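Local coordinates for protein prolyl-tRNA synthetase (Naegleria fowleri, PDB 6UYH) that probably activates proline with ATP and ligates it to its cognate tRNA, and here binds halofuginone together with an ATP analogue, at residues L116-Y128 and P139-W151. Numbering follows the deposited sequence. Where two conformers were deposited one is given.
Sequences LRPTSETIMYPSY and PLKLNQWTNVVRW. With HFG (7-bromo-6-chloro-3-{3-[(2R,3S)-3-hydroxypiperidin-2-yl]-2-oxopropyl}quinazolin-4(3H)-one), chain D; ANP (phosphoaminophosphonic acid-adenylate ester), chain C.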
loop_
_atom_site.group_PDB
_atom_site.type_symbol
_atom_site.label_atom_id
_atom_site.label_comp_id
_atom_site.label_asym_id
_atom_site.label_seq_id
_atom_site.Cartn_x
_atom_site.Cartn_y
_atom_site.Cartn_z
ATOM N N LEU A 116 9.304 -10.078 13.109
ATOM C CA LEU A 116 8.557 -9.136 12.290
ATOM C C LEU A 116 9.346 -7.842 12.141
ATOM O O LEU A 116 9.933 -7.343 13.110
ATOM C CB LEU A 116 7.189 -8.841 12.904
ATOM C CG LEU A 116 6.331 -10.057 13.248
ATOM C CD1 LEU A 116 5.043 -9.600 13.888
ATOM C CD2 LEU A 116 6.057 -10.917 12.004
ATOM N N ARG A 117 9.358 -7.317 10.920
ATOM C CA ARG A 117 9.979 -6.077 10.470
ATOM C C ARG A 117 9.791 -4.940 11.468
ATOM O O ARG A 117 8.664 -4.460 11.639
ATOM C CB ARG A 117 9.362 -5.686 9.113
ATOM C CG ARG A 117 9.746 -4.314 8.578
ATOM C CD ARG A 117 9.253 -4.167 7.137
ATOM N NE ARG A 117 7.820 -4.423 7.024
ATOM C CZ ARG A 117 7.229 -4.972 5.970
ATOM N NH1 ARG A 117 7.934 -5.354 4.913
ATOM N NH2 ARG A 117 5.917 -5.153 5.971
ATOM N N PRO A 118 10.860 -4.475 12.131
ATOM C CA PRO A 118 10.760 -3.256 12.952
ATOM C C PRO A 118 11.280 -2.030 12.216
ATOM O O PRO A 118 11.139 -0.892 12.675
ATOM C CB PRO A 118 11.645 -3.589 14.153
ATOM C CG PRO A 118 12.740 -4.427 13.544
ATOM C CD PRO A 118 12.109 -5.214 12.405
ATOM N N THR A 119 11.923 -2.306 11.081
ATOM C CA THR A 119 12.589 -1.405 10.142
ATOM C C THR A 119 13.373 -2.340 9.224
ATOM O O THR A 119 13.592 -3.500 9.596
ATOM C CB THR A 119 13.490 -0.364 10.831
ATOM O OG1 THR A 119 14.065 0.482 9.825
ATOM C CG2 THR A 119 14.615 -1.041 11.619
ATOM N N SER A 120 13.790 -1.898 8.032
ATOM C CA SER A 120 14.251 -2.855 7.025
ATOM C C SER A 120 15.740 -2.787 6.670
ATOM O O SER A 120 16.140 -3.413 5.682
ATOM C CB SER A 120 13.417 -2.713 5.753
ATOM O OG SER A 120 12.063 -2.996 6.057
ATOM N N GLU A 121 16.576 -2.086 7.451
ATOM C CA GLU A 121 18.007 -2.057 7.144
ATOM C C GLU A 121 18.587 -3.464 6.987
ATOM O O GLU A 121 19.300 -3.747 6.015
ATOM C CB GLU A 121 18.776 -1.311 8.235
ATOM C CG GLU A 121 18.701 0.214 8.154
ATOM C CD GLU A 121 17.444 0.783 8.784
ATOM O OE1 GLU A 121 16.610 0.009 9.299
ATOM O OE2 GLU A 121 17.290 2.018 8.770
ATOM N N THR A 122 18.315 -4.355 7.952
ATOM C CA THR A 122 18.921 -5.690 7.917
ATOM C C THR A 122 18.222 -6.619 6.935
ATOM O O THR A 122 18.766 -7.687 6.616
ATOM C CB THR A 122 18.927 -6.345 9.306
ATOM O OG1 THR A 122 17.581 -6.576 9.747
ATOM C CG2 THR A 122 19.680 -5.475 10.324
ATOM N N ILE A 123 17.039 -6.223 6.455
ATOM C CA ILE A 123 16.296 -6.969 5.443
ATOM C C ILE A 123 16.781 -6.608 4.042
ATOM O O ILE A 123 16.824 -7.464 3.153
ATOM C CB ILE A 123 14.788 -6.678 5.600
ATOM C CG1 ILE A 123 14.306 -7.128 6.982
ATOM C CG2 ILE A 123 13.958 -7.325 4.466
ATOM C CD1 ILE A 123 12.836 -6.783 7.264
ATOM N N MET A 124 17.170 -5.351 3.830
ATOM C CA MET A 124 17.496 -4.833 2.510
ATOM C C MET A 124 18.983 -4.807 2.194
ATOM O O MET A 124 19.353 -4.994 1.030
ATOM C CB MET A 124 16.941 -3.415 2.365
ATOM C CG MET A 124 15.433 -3.375 2.417
ATOM S SD MET A 124 14.809 -1.677 2.468
ATOM C CE MET A 124 15.218 -1.130 0.817
ATOM N N TYR A 125 19.844 -4.589 3.179
ATOM C CA TYR A 125 21.222 -4.262 2.829
ATOM C C TYR A 125 22.035 -5.461 2.338
ATOM O O TYR A 125 22.980 -5.255 1.569
ATOM C CB TYR A 125 21.915 -3.549 3.999
ATOM C CG TYR A 125 21.341 -2.165 4.267
ATOM C CD1 TYR A 125 20.436 -1.584 3.373
ATOM C CD2 TYR A 125 21.678 -1.447 5.412
ATOM C CE1 TYR A 125 19.902 -0.328 3.608
ATOM C CE2 TYR A 125 21.142 -0.183 5.661
ATOM C CZ TYR A 125 20.252 0.366 4.755
ATOM O OH TYR A 125 19.714 1.620 4.989
ATOM N N PRO A 126 21.700 -6.717 2.680
ATOM C CA PRO A 126 22.365 -7.823 1.966
ATOM C C PRO A 126 22.095 -7.800 0.469
ATOM O O PRO A 126 22.996 -8.112 -0.319
ATOM C CB PRO A 126 21.797 -9.072 2.654
ATOM C CG PRO A 126 21.513 -8.609 4.048
ATOM C CD PRO A 126 20.954 -7.219 3.851
ATOM N N SER A 127 20.886 -7.407 0.054
ATOM C CA SER A 127 20.600 -7.248 -1.373
ATOM C C SER A 127 21.380 -6.086 -1.968
ATOM O O SER A 127 21.848 -6.165 -3.111
ATOM C CB SER A 127 19.100 -7.033 -1.585
ATOM O OG SER A 127 18.387 -8.200 -1.248
ATOM N N TYR A 128 21.504 -4.987 -1.221
ATOM C CA TYR A 128 22.281 -3.854 -1.708
ATOM C C TYR A 128 23.719 -4.263 -1.985
ATOM O O TYR A 128 24.321 -3.820 -2.970
ATOM C CB TYR A 128 22.232 -2.709 -0.686
ATOM C CG TYR A 128 21.008 -1.814 -0.765
ATOM C CD1 TYR A 128 19.738 -2.345 -0.935
ATOM C CD2 TYR A 128 21.127 -0.432 -0.636
ATOM C CE1 TYR A 128 18.622 -1.531 -1.005
ATOM C CE2 TYR A 128 20.012 0.393 -0.712
ATOM C CZ TYR A 128 18.768 -0.160 -0.890
ATOM O OH TYR A 128 17.652 0.649 -0.960
ATOM N N PRO A 139 23.636 6.198 -8.176
ATOM C CA PRO A 139 22.985 5.907 -6.896
ATOM C C PRO A 139 21.893 4.861 -7.009
ATOM O O PRO A 139 21.309 4.692 -8.087
ATOM C CB PRO A 139 22.404 7.262 -6.486
ATOM C CG PRO A 139 22.161 7.966 -7.785
ATOM C CD PRO A 139 23.263 7.524 -8.702
ATOM N N LEU A 140 21.680 4.130 -5.918
ATOM C CA LEU A 140 20.559 3.209 -5.768
ATOM C C LEU A 140 19.627 3.805 -4.727
ATOM O O LEU A 140 20.041 4.043 -3.591
ATOM C CB LEU A 140 21.025 1.818 -5.331
ATOM C CG LEU A 140 19.920 0.807 -4.987
ATOM C CD1 LEU A 140 19.039 0.526 -6.200
ATOM C CD2 LEU A 140 20.504 -0.493 -4.435
ATOM N N LYS A 141 18.374 4.041 -5.109
ATOM C CA LYS A 141 17.438 4.772 -4.258
ATOM C C LYS A 141 16.101 4.047 -4.286
ATOM O O LYS A 141 15.397 4.099 -5.294
ATOM C CB LYS A 141 17.294 6.219 -4.734
ATOM C CG LYS A 141 18.661 6.892 -4.920
ATOM C CD LYS A 141 18.617 8.391 -4.808
ATOM C CE LYS A 141 18.282 9.023 -6.118
ATOM N NZ LYS A 141 18.642 10.472 -6.112
ATOM N N LEU A 142 15.759 3.378 -3.193
ATOM C CA LEU A 142 14.545 2.577 -3.121
ATOM C C LEU A 142 13.684 3.037 -1.953
ATOM O O LEU A 142 14.187 3.555 -0.955
ATOM C CB LEU A 142 14.883 1.096 -2.967
ATOM C CG LEU A 142 15.803 0.504 -4.047
ATOM C CD1 LEU A 142 16.094 -0.971 -3.763
ATOM C CD2 LEU A 142 15.222 0.683 -5.463
ATOM N N ASN A 143 12.379 2.825 -2.083
ATOM C CA ASN A 143 11.411 3.234 -1.078
ATOM C C ASN A 143 10.359 2.141 -0.960
ATOM O O ASN A 143 10.071 1.446 -1.937
ATOM C CB ASN A 143 10.758 4.576 -1.467
ATOM C CG ASN A 143 9.639 4.969 -0.542
ATOM O OD1 ASN A 143 9.886 5.383 0.594
ATOM N ND2 ASN A 143 8.394 4.848 -1.015
ATOM N N GLN A 144 9.800 1.970 0.234
ATOM C CA GLN A 144 8.639 1.088 0.328
ATOM C C GLN A 144 7.639 1.626 1.343
ATOM O O GLN A 144 8.017 2.200 2.365
ATOM C CB GLN A 144 9.034 -0.363 0.669
ATOM C CG GLN A 144 9.945 -0.535 1.868
ATOM C CD GLN A 144 10.263 -2.001 2.131
ATOM O OE1 GLN A 144 10.233 -2.820 1.215
ATOM N NE2 GLN A 144 10.574 -2.335 3.386
ATOM N N TRP A 145 6.352 1.453 1.017
ATOM C CA TRP A 145 5.227 1.775 1.890
ATOM C C TRP A 145 4.786 0.475 2.557
ATOM O O TRP A 145 4.281 -0.426 1.878
ATOM C CB TRP A 145 4.078 2.384 1.080
ATOM C CG TRP A 145 4.440 3.661 0.407
ATOM C CD1 TRP A 145 4.927 3.820 -0.860
ATOM C CD2 TRP A 145 4.328 4.969 0.964
ATOM N NE1 TRP A 145 5.135 5.154 -1.121
ATOM C CE2 TRP A 145 4.790 5.880 -0.010
ATOM C CE3 TRP A 145 3.908 5.460 2.205
ATOM C CZ2 TRP A 145 4.828 7.255 0.209
ATOM C CZ3 TRP A 145 3.938 6.814 2.423
ATOM C CH2 TRP A 145 4.403 7.704 1.432
ATOM N N THR A 146 4.996 0.363 3.872
ATOM C CA THR A 146 4.849 -0.916 4.558
ATOM C C THR A 146 4.265 -0.717 5.947
ATOM O O THR A 146 4.240 0.397 6.492
ATOM C CB THR A 146 6.192 -1.661 4.730
ATOM O OG1 THR A 146 6.996 -0.963 5.689
ATOM C CG2 THR A 146 6.972 -1.740 3.453
ATOM N N ASN A 147 3.844 -1.833 6.547
ATOM C CA ASN A 147 3.566 -1.862 7.978
ATOM C C ASN A 147 4.815 -2.249 8.767
ATOM O O ASN A 147 5.713 -2.917 8.266
ATOM C CB ASN A 147 2.392 -2.803 8.305
ATOM C CG ASN A 147 2.590 -4.215 7.807
ATOM O OD1 ASN A 147 3.402 -4.484 6.933
ATOM N ND2 ASN A 147 1.808 -5.132 8.360
ATOM N N VAL A 148 4.859 -1.798 10.017
ATOM C CA VAL A 148 6.003 -1.962 10.904
ATOM C C VAL A 148 5.473 -2.421 12.252
ATOM O O VAL A 148 4.396 -1.987 12.673
ATOM C CB VAL A 148 6.781 -0.634 11.064
ATOM C CG1 VAL A 148 8.142 -0.890 11.665
ATOM C CG2 VAL A 148 6.896 0.091 9.725
ATOM N N VAL A 149 6.220 -3.287 12.937
ATOM C CA VAL A 149 5.812 -3.812 14.241
ATOM C C VAL A 149 6.914 -3.547 15.251
ATOM O O VAL A 149 8.058 -3.968 15.053
ATOM C CB VAL A 149 5.494 -5.315 14.190
ATOM C CG1 VAL A 149 5.192 -5.845 15.598
ATOM C CG2 VAL A 149 4.320 -5.584 13.235
ATOM N N ARG A 150 6.566 -2.872 16.343
ATOM C CA ARG A 150 7.474 -2.704 17.473
ATOM C C ARG A 150 6.680 -2.892 18.755
ATOM O O ARG A 150 5.657 -2.229 18.954
ATOM C CB ARG A 150 8.134 -1.316 17.475
ATOM C CG ARG A 150 8.981 -1.033 16.247
ATOM C CD ARG A 150 9.409 0.419 16.168
ATOM N NE ARG A 150 10.194 0.654 14.958
ATOM C CZ ARG A 150 10.778 1.809 14.652
ATOM N NH1 ARG A 150 10.662 2.850 15.471
ATOM N NH2 ARG A 150 11.468 1.923 13.522
ATOM N N TRP A 151 7.144 -3.786 19.621
ATOM C CA TRP A 151 6.461 -4.006 20.892
ATOM C C TRP A 151 6.856 -2.888 21.859
ATOM O O TRP A 151 7.651 -3.058 22.783
ATOM C CB TRP A 151 6.760 -5.391 21.441
ATOM C CG TRP A 151 5.502 -6.081 21.823
ATOM C CD1 TRP A 151 5.103 -6.426 23.082
ATOM C CD2 TRP A 151 4.433 -6.454 20.947
ATOM N NE1 TRP A 151 3.864 -7.021 23.041
ATOM C CE2 TRP A 151 3.429 -7.046 21.742
ATOM C CE3 TRP A 151 4.229 -6.354 19.568
ATOM C CZ2 TRP A 151 2.245 -7.544 21.201
ATOM C CZ3 TRP A 151 3.052 -6.846 19.035
ATOM C CH2 TRP A 151 2.076 -7.433 19.849
HETATM O "O4'" HFG D . 14.274 2.476 12.272
HETATM C C21 HFG D . 15.220 3.144 12.633
HETATM C "C3'" HFG D . 16.088 3.896 11.650
HETATM C "C2'" HFG D . 15.413 4.292 10.330
HETATM N "N1'" HFG D . 15.072 3.129 9.500
HETATM C "C6'" HFG D . 14.567 3.526 8.181
HETATM C "C5'" HFG D . 13.336 4.386 8.283
HETATM C "C4'" HFG D . 13.598 5.591 9.192
HETATM C C39 HFG D . 14.162 5.148 10.529
HETATM O "O7'" HFG D . 14.476 6.298 11.322
HETATM C "C1'" HFG D . 15.604 3.245 14.117
HETATM N N3 HFG D . 15.089 2.120 14.892
HETATM C C4 HFG D . 15.648 0.869 14.667
HETATM O O11 HFG D . 16.570 0.721 13.884
HETATM C C10 HFG D . 14.998 -0.214 15.415
HETATM C C5 HFG D . 15.461 -1.523 15.300
HETATM C C2 HFG D . 14.036 2.298 15.748
HETATM N N1 HFG D . 13.429 1.377 16.407
HETATM C C9 HFG D . 13.902 0.076 16.232
HETATM C C8 HFG D . 13.235 -0.959 16.887
HETATM C C7 HFG D . 13.692 -2.258 16.738
HETATM BR BR1 HFG D . 12.701 -3.649 17.555
HETATM C C6 HFG D . 14.811 -2.534 15.980
HETATM CL CL1 HFG D . 15.465 -4.143 15.899
HETATM P PG ANP C . 10.399 7.509 18.870
HETATM O O1G ANP C . 11.083 8.180 19.966
HETATM O O2G ANP C . 10.130 6.005 19.299
HETATM O O3G ANP C . 9.060 8.307 18.624
HETATM P PB ANP C . 12.133 6.357 16.713
HETATM O O1B ANP C . 13.568 6.592 16.757
HETATM O O2B ANP C . 11.816 4.968 17.349
HETATM N N3B ANP C . 11.270 7.531 17.477
HETATM P PA ANP C . 12.219 5.894 13.859
HETATM O O1A ANP C . 13.379 6.715 13.451
HETATM O O2A ANP C . 12.605 4.457 13.983
HETATM O O3A ANP C . 11.611 6.355 15.253
HETATM O "O5'" ANP C . 10.932 5.975 12.894
HETATM C "C5'" ANP C . 10.696 6.903 11.811
HETATM C "C4'" ANP C . 9.502 7.738 12.192
HETATM O "O4'" ANP C . 8.370 6.881 12.456
HETATM C "C3'" ANP C . 9.705 8.518 13.482
HETATM O "O3'" ANP C . 10.363 9.752 13.223
HETATM C "C2'" ANP C . 8.273 8.721 13.980
HETATM O "O2'" ANP C . 7.729 9.923 13.449
HETATM C "C1'" ANP C . 7.550 7.464 13.457
HETATM N N9 ANP C . 7.298 6.461 14.484
HETATM C C8 ANP C . 8.222 5.853 15.294
HETATM N N7 ANP C . 7.714 4.980 16.129
HETATM C C5 ANP C . 6.353 5.013 15.848
HETATM C C6 ANP C . 5.258 4.319 16.391
HETATM N N6 ANP C . 5.362 3.375 17.329
HETATM N N1 ANP C . 4.030 4.614 15.907
HETATM C C2 ANP C . 3.923 5.520 14.931
HETATM N N3 ANP C . 4.885 6.223 14.330
HETATM C C4 ANP C . 6.084 5.925 14.840
HETATM O O HOH W 1 9.199 -6.593 15.617
HETATM O O HOH W 2 10.918 -5.150 4.587
#
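Arg-150 binds the carbonyl of Pro-118 side-on, giving NE and NH2 to that one oxygen: NE to O is 2.9 Å on a lone pair, with the acceptor almost in the guanidinium plane. This ties the residue just after strand 140-149 to the loop 117-120 before helix 121-131, in the active site of the class II aminoacyl-tRNA synthetase core. Arginine suits the place because its flat, many-donor head reaches three partners: NH1 and NH2 both hold O2A of the AMPPNP alpha-phosphate, at 2.8 Å from NH2, while halofuginone N1 lies over one face. Thr-119 and Glu-121 receive the piperidine nitrogen of halofuginone, Glu-121 OE2 at 2.6 Å from N1', and the carboxylate also takes a bond from Thr-119 OG1.

Arg-117 anchors the loop to the strand at Asn-147. Its chain leaves with CG trans to the backbone N (chi1 172°), and the bend at chi3 (55°) turns the guanidinium against the strand, where NE meets Asn-147 O at 2.9 Å and NH2 meets OD1; Asn-147 serves by offering both a main-chain and an amide oxygen. Thr-146 CB covers one guanidinium face, and a water links NH1 to Gln-144 NE2. Gln-144 NE2 also bonds Glu-169, as does Ser-120 OG, while Gln-144 OE1 takes the backbone N of Phe-76, satisfying these buried polar ends. Val-149 N donates to Arg-117 O, and a second water bridges Leu-116 O and Val-149 O.

Along helix 121-131 the backbones stand farther apart, and long, largely apolar side chains span the gap. Flexible Met-124 brings CE to Leu-142 CB. Tyr-128 and Leu-142 pass in opposite directions; tyrosine offers a hydroxyl to His-171 O and a flat face to Leu-140, whose CD2 makes a CH-pi contact 3.7 Å from the ring centroid, only 5° off the normal.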